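Local coordinates for protein prolyl-tRNA synthetase (Naegleria fowleri, PDB 6UYH) that probably attaches proline to its cognate tRNA in an ATP-dependent reaction, and here holds the inhibitor halofuginone together with the ATP analogue AMPPNP, at residues Thr119-Met124 with Gln266-Leu271; Asn211-Phe214 with Tyr219-Thr222. All coordinates share one frame; numbering follows the deposited sequence.

Contact 1: residues Thr119-Met124 with Gln266-Leu271; sequences TSETIM and QNSWGL. With HFG (7-bromo-6-chloro-3-{3-[(2R,3S)-3-hydroxypiperidin-2-yl]-2-oxopropyl}quinazolin-4(3H)-one), chain D.
With CG of E121 anti to its carbonyl carbon (chi1 -79°) and the chain bent at chi2 (83°), the carboxylate of E121 is carried across to S268, whose OG stands between its own backbone N and carbonyl carbon. The bond that results, from S268 OG to E121 OE2, is weak at 3.3 Å, and the backbones stay well separated, the CA atoms of E121 and S268 lying 8.4 Å apart. The piperidine ring of halofuginone lies beside this bond. Its nitrogen N1' donates to E121 OE2 at 2.6 Å and to OG1 of T119 at 2.9 Å, so a single ring nitrogen is gripped by two side chains. T119 OG1 in turn donates to E121 OE1 at 2.6 Å, meeting that oxygen on its syn side, 15° out of the carboxylate plane; both carboxylate oxygens are thereby engaged and the rotation of the group is restrained. In the catalytic core of class II synthetases an antiparallel sheet forms the floor of the active site, and strand 261-272 belongs to it, paired with strands 164-174 and 232-243, while E121 opens helix 121-131. The piperidine lies along this strand: C4' of halofuginone approaches the backbone N of G270 to 3.4 Å, and C6' packs 3.8 Å from S268 OG. A carboxylate this close to the piperidine nitrogen would probably stabilise a positive charge there. On the other face of the strand, W269 turns away from E121 to pack on helix 177-198, with NE1 bonded to E183.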
# COMPACT_ATOMS: atom_id res chain seq x y z
N THR A 119 -12.64 -0.35 -10.51
CA THR A 119 -11.62 -1.07 -11.27
C THR A 119 -11.01 -0.01 -12.17
O THR A 119 -11.63 1.05 -12.36
CB THR A 119 -12.19 -2.26 -12.07
OG1 THR A 119 -11.11 -2.91 -12.75
CG2 THR A 119 -13.23 -1.79 -13.10
N SER A 120 -9.81 -0.22 -12.73
CA SER A 120 -9.08 0.90 -13.32
C SER A 120 -8.89 0.85 -14.84
O SER A 120 -8.10 1.64 -15.37
CB SER A 120 -7.71 1.04 -12.65
OG SER A 120 -7.90 1.31 -11.27
N GLU A 121 -9.61 -0.02 -15.57
CA GLU A 121 -9.47 -0.05 -17.02
C GLU A 121 -9.67 1.34 -17.64
O GLU A 121 -8.86 1.78 -18.47
CB GLU A 121 -10.48 -1.02 -17.64
CG GLU A 121 -10.08 -2.49 -17.56
CD GLU A 121 -10.44 -3.13 -16.23
OE1 GLU A 121 -10.99 -2.44 -15.35
OE2 GLU A 121 -10.16 -4.33 -16.06
N THR A 122 -10.75 2.04 -17.26
CA THR A 122 -11.05 3.33 -17.88
C THR A 122 -10.20 4.46 -17.32
O THR A 122 -10.17 5.55 -17.91
CB THR A 122 -12.54 3.70 -17.73
OG1 THR A 122 -12.85 3.89 -16.34
CG2 THR A 122 -13.44 2.62 -18.34
N ILE A 123 -9.52 4.21 -16.20
CA ILE A 123 -8.59 5.16 -15.60
C ILE A 123 -7.22 5.07 -16.24
O ILE A 123 -6.53 6.08 -16.41
CB ILE A 123 -8.51 4.90 -14.08
CG1 ILE A 123 -9.89 5.09 -13.43
CG2 ILE A 123 -7.44 5.79 -13.40
CD1 ILE A 123 -9.92 4.75 -11.94
N MET A 124 -6.81 3.86 -16.64
CA MET A 124 -5.46 3.60 -17.12
C MET A 124 -5.32 3.58 -18.63
O MET A 124 -4.27 3.98 -19.14
CB MET A 124 -4.97 2.26 -16.57
CG MET A 124 -4.83 2.27 -15.06
SD MET A 124 -4.47 0.61 -14.42
CE MET A 124 -2.80 0.39 -15.02
N GLN A 266 -4.26 -7.14 -24.92
CA GLN A 266 -4.22 -6.79 -23.50
C GLN A 266 -4.76 -7.91 -22.63
O GLN A 266 -5.61 -8.71 -23.05
CB GLN A 266 -5.02 -5.53 -23.19
CG GLN A 266 -4.40 -4.26 -23.75
CD GLN A 266 -5.32 -3.08 -23.60
OE1 GLN A 266 -6.16 -2.82 -24.47
NE2 GLN A 266 -5.20 -2.37 -22.48
N ASN A 267 -4.27 -7.93 -21.39
CA ASN A 267 -4.80 -8.73 -20.30
C ASN A 267 -5.06 -7.81 -19.11
O ASN A 267 -4.47 -6.74 -18.99
CB ASN A 267 -3.83 -9.82 -19.83
CG ASN A 267 -3.40 -10.75 -20.93
OD1 ASN A 267 -4.14 -11.01 -21.89
ND2 ASN A 267 -2.20 -11.29 -20.78
N SER A 268 -5.92 -8.27 -18.20
CA SER A 268 -5.95 -7.71 -16.84
C SER A 268 -6.27 -8.83 -15.86
O SER A 268 -6.82 -9.87 -16.23
CB SER A 268 -6.95 -6.54 -16.71
OG SER A 268 -8.29 -6.98 -16.84
N TRP A 269 -5.89 -8.63 -14.60
CA TRP A 269 -5.97 -9.71 -13.63
C TRP A 269 -5.99 -9.10 -12.23
O TRP A 269 -5.33 -8.08 -12.00
CB TRP A 269 -4.80 -10.71 -13.77
CG TRP A 269 -3.54 -10.16 -14.47
CD1 TRP A 269 -3.29 -10.11 -15.82
CD2 TRP A 269 -2.36 -9.62 -13.83
NE1 TRP A 269 -2.04 -9.57 -16.06
CE2 TRP A 269 -1.45 -9.26 -14.86
CE3 TRP A 269 -1.98 -9.41 -12.49
CZ2 TRP A 269 -0.19 -8.70 -14.59
CZ3 TRP A 269 -0.72 -8.85 -12.23
CH2 TRP A 269 0.15 -8.49 -13.28
N GLY A 270 -6.77 -9.68 -11.33
CA GLY A 270 -6.87 -9.13 -9.99
C GLY A 270 -7.07 -10.20 -8.94
O GLY A 270 -7.67 -11.25 -9.19
N LEU A 271 -6.61 -9.90 -7.72
CA LEU A 271 -6.68 -10.75 -6.55
C LEU A 271 -6.92 -9.82 -5.36
O LEU A 271 -6.23 -8.80 -5.26
CB LEU A 271 -5.37 -11.53 -6.36
CG LEU A 271 -5.24 -12.48 -5.17
CD1 LEU A 271 -5.89 -13.81 -5.51
CD2 LEU A 271 -3.77 -12.67 -4.80
O4' HFG D . -13.12 -5.35 -12.63
C21 HFG D . -13.45 -6.11 -13.52
C3' HFG D . -12.45 -6.69 -14.49
C2' HFG D . -11.01 -6.80 -13.98
N1' HFG D . -10.39 -5.48 -13.76
C6' HFG D . -8.97 -5.59 -13.41
C5' HFG D . -8.75 -6.41 -12.17
C4' HFG D . -9.43 -7.78 -12.30
C39 HFG D . -10.88 -7.63 -12.70
O7' HFG D . -11.46 -8.92 -12.90
C1' HFG D . -14.92 -6.52 -13.72
N3 HFG D . -15.84 -5.55 -13.13
C4 HFG D . -15.93 -4.30 -13.73
O11 HFG D . -15.31 -4.04 -14.74
C10 HFG D . -16.80 -3.36 -13.00
C5 HFG D . -17.00 -2.07 -13.49
C2 HFG D . -16.51 -5.85 -11.97
N1 HFG D . -17.26 -5.06 -11.30
C9 HFG D . -17.41 -3.76 -11.81
C8 HFG D . -18.17 -2.85 -11.08
C7 HFG D . -18.34 -1.57 -11.57
BR1 HFG D . -19.30 -0.33 -10.50
C6 HFG D . -17.79 -1.19 -12.78
CL1 HFG D . -18.11 0.38 -13.46

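Contact 2: residues Asn211-Phe214 with Tyr219-Thr222; sequences NEKF and YTTT. With HFG (7-bromo-6-chloro-3-{3-[(2R,3S)-3-hydroxypiperidin-2-yl]-2-oxopropyl}quinazolin-4(3H)-one), chain D.
T220 OG1 has two hydrogen-bond partners: the backbone N of F214 donates to it at 3.1 Å, with an N-H...O angle of 154°, and ND1 of H240, on the neighbouring strand 232-243, is the other. The same hydroxyl oxygen lies 3.4 Å from CB of K213, and T220 CB packs against that methylene at 3.7 Å. In one of its two conformers K213 then runs past Y219, its CD 4.3 Å from Y219 CA, and bends at chi4 so that NZ donates to the carbonyl O of F214 at 3.1 Å and also bonds A217 O. The bond from F214 N to T220 OG1 ties the loop linking the antiparallel strands 204-207 and 219-227 to the start of the second strand, within the class II synthetase core. F214, its CG anti to the backbone N (chi1 -179°), extends from the tied loop into the halofuginone pocket. Atom C3' of the inhibitor sits over the centre of one face of the F214 ring, 3.7 Å above its plane, while CE2 approaches the quinazolinone oxygen O11 to 3.4 Å. The ring also meets that of H240, their planes at about 50°, and H240 NE2 is itself hydrogen-bonded to halofuginone.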
# COMPACT_ATOMS: atom_id res chain seq x y z
N ASN A 211 -21.58 -16.42 -19.69
CA ASN A 211 -22.39 -15.59 -18.81
C ASN A 211 -21.59 -15.03 -17.64
O ASN A 211 -21.88 -13.93 -17.17
CB ASN A 211 -23.59 -16.39 -18.29
CG ASN A 211 -24.41 -15.63 -17.26
OD1 ASN A 211 -24.99 -14.59 -17.56
ND2 ASN A 211 -24.45 -16.15 -16.03
N GLU A 212 -20.58 -15.76 -17.17
CA GLU A 212 -19.84 -15.34 -16.00
C GLU A 212 -18.56 -14.59 -16.33
O GLU A 212 -18.00 -13.94 -15.44
CB GLU A 212 -19.51 -16.55 -15.12
CG GLU A 212 -20.72 -17.12 -14.40
CD GLU A 212 -21.24 -16.20 -13.31
OE1 GLU A 212 -20.41 -15.56 -12.63
OE2 GLU A 212 -22.47 -16.10 -13.15
N LYS A 213 -18.08 -14.64 -17.56
CA LYS A 213 -16.82 -13.97 -17.87
C LYS A 213 -17.01 -12.45 -17.90
O LYS A 213 -18.13 -11.94 -18.00
CB LYS A 213 -16.26 -14.46 -19.21
CG LYS A 213 -16.92 -13.82 -20.41
CD LYS A 213 -16.13 -14.13 -21.69
CE LYS A 213 -16.79 -13.49 -22.91
NZ LYS A 213 -16.96 -12.02 -22.78
N PHE A 214 -15.89 -11.74 -17.80
CA PHE A 214 -15.90 -10.29 -17.94
C PHE A 214 -16.38 -9.91 -19.34
O PHE A 214 -15.84 -10.37 -20.35
CB PHE A 214 -14.48 -9.77 -17.68
CG PHE A 214 -14.33 -8.26 -17.77
CD1 PHE A 214 -13.12 -7.71 -18.17
CD2 PHE A 214 -15.37 -7.41 -17.44
CE1 PHE A 214 -12.94 -6.34 -18.24
CE2 PHE A 214 -15.21 -6.03 -17.52
CZ PHE A 214 -13.99 -5.50 -17.91
N TYR A 219 -11.72 -14.08 -23.09
CA TYR A 219 -11.98 -15.20 -22.20
C TYR A 219 -11.44 -14.86 -20.81
O TYR A 219 -10.51 -14.06 -20.67
CB TYR A 219 -11.36 -16.50 -22.71
CG TYR A 219 -9.84 -16.53 -22.79
CD1 TYR A 219 -9.18 -16.28 -23.99
CD2 TYR A 219 -9.08 -16.84 -21.67
CE1 TYR A 219 -7.80 -16.32 -24.08
CE2 TYR A 219 -7.69 -16.86 -21.74
CZ TYR A 219 -7.06 -16.61 -22.94
OH TYR A 219 -5.70 -16.65 -23.02
N THR A 220 -12.04 -15.49 -19.80
CA THR A 220 -11.73 -15.24 -18.40
C THR A 220 -11.33 -16.54 -17.73
O THR A 220 -12.04 -17.55 -17.86
CB THR A 220 -12.94 -14.63 -17.67
OG1 THR A 220 -13.23 -13.33 -18.22
CG2 THR A 220 -12.68 -14.50 -16.18
N THR A 221 -10.21 -16.53 -17.02
CA THR A 221 -9.81 -17.68 -16.22
C THR A 221 -9.96 -17.34 -14.75
O THR A 221 -9.94 -16.16 -14.36
CB THR A 221 -8.36 -18.13 -16.52
OG1 THR A 221 -7.42 -17.13 -16.10
CG2 THR A 221 -8.18 -18.41 -18.03
N THR A 222 -10.14 -18.37 -13.92
CA THR A 222 -10.39 -18.19 -12.50
C THR A 222 -9.70 -19.30 -11.72
O THR A 222 -9.44 -20.38 -12.26
CB THR A 222 -11.92 -18.20 -12.22
OG1 THR A 222 -12.16 -18.07 -10.81
CG2 THR A 222 -12.56 -19.49 -12.72
O4' HFG D . -13.12 -5.35 -12.63
C21 HFG D . -13.45 -6.11 -13.52
C3' HFG D . -12.45 -6.69 -14.49
C2' HFG D . -11.01 -6.80 -13.98
N1' HFG D . -10.39 -5.48 -13.76
C6' HFG D . -8.97 -5.59 -13.41
C5' HFG D . -8.75 -6.41 -12.17
C4' HFG D . -9.43 -7.78 -12.30
C39 HFG D . -10.88 -7.63 -12.70
O7' HFG D . -11.46 -8.92 -12.90
C1' HFG D . -14.92 -6.52 -13.72
N3 HFG D . -15.84 -5.55 -13.13
C4 HFG D . -15.93 -4.30 -13.73
O11 HFG D . -15.31 -4.04 -14.74
C10 HFG D . -16.80 -3.36 -13.00
C5 HFG D . -17.00 -2.07 -13.49
C2 HFG D . -16.51 -5.85 -11.97
N1 HFG D . -17.26 -5.06 -11.30
C9 HFG D . -17.41 -3.76 -11.81
C8 HFG D . -18.17 -2.85 -11.08
C7 HFG D . -18.34 -1.57 -11.57
BR1 HFG D . -19.30 -0.33 -10.50
C6 HFG D . -17.79 -1.19 -12.78
CL1 HFG D . -18.11 0.38 -13.46

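Overall arrangement
The centres of the two contacts lie 14 Å apart, and both belong to the class II core. Along the chain contact 2 is nested inside contact 1: helix 121-131 comes first, then the 211-214 loop and strand 219-227, and finally strand 261-272. Strand 232-243 lies between the last two strands, antiparallel to each, and so joins the two contacts. They meet directly where E121 OE2 packs 4.1 Å from F214 CE1. Segments distant in sequence thus converge on one inhibitor site beside AMPPNP, which is about 7 Å from the E121 side chain and about 6 Å from that of F214.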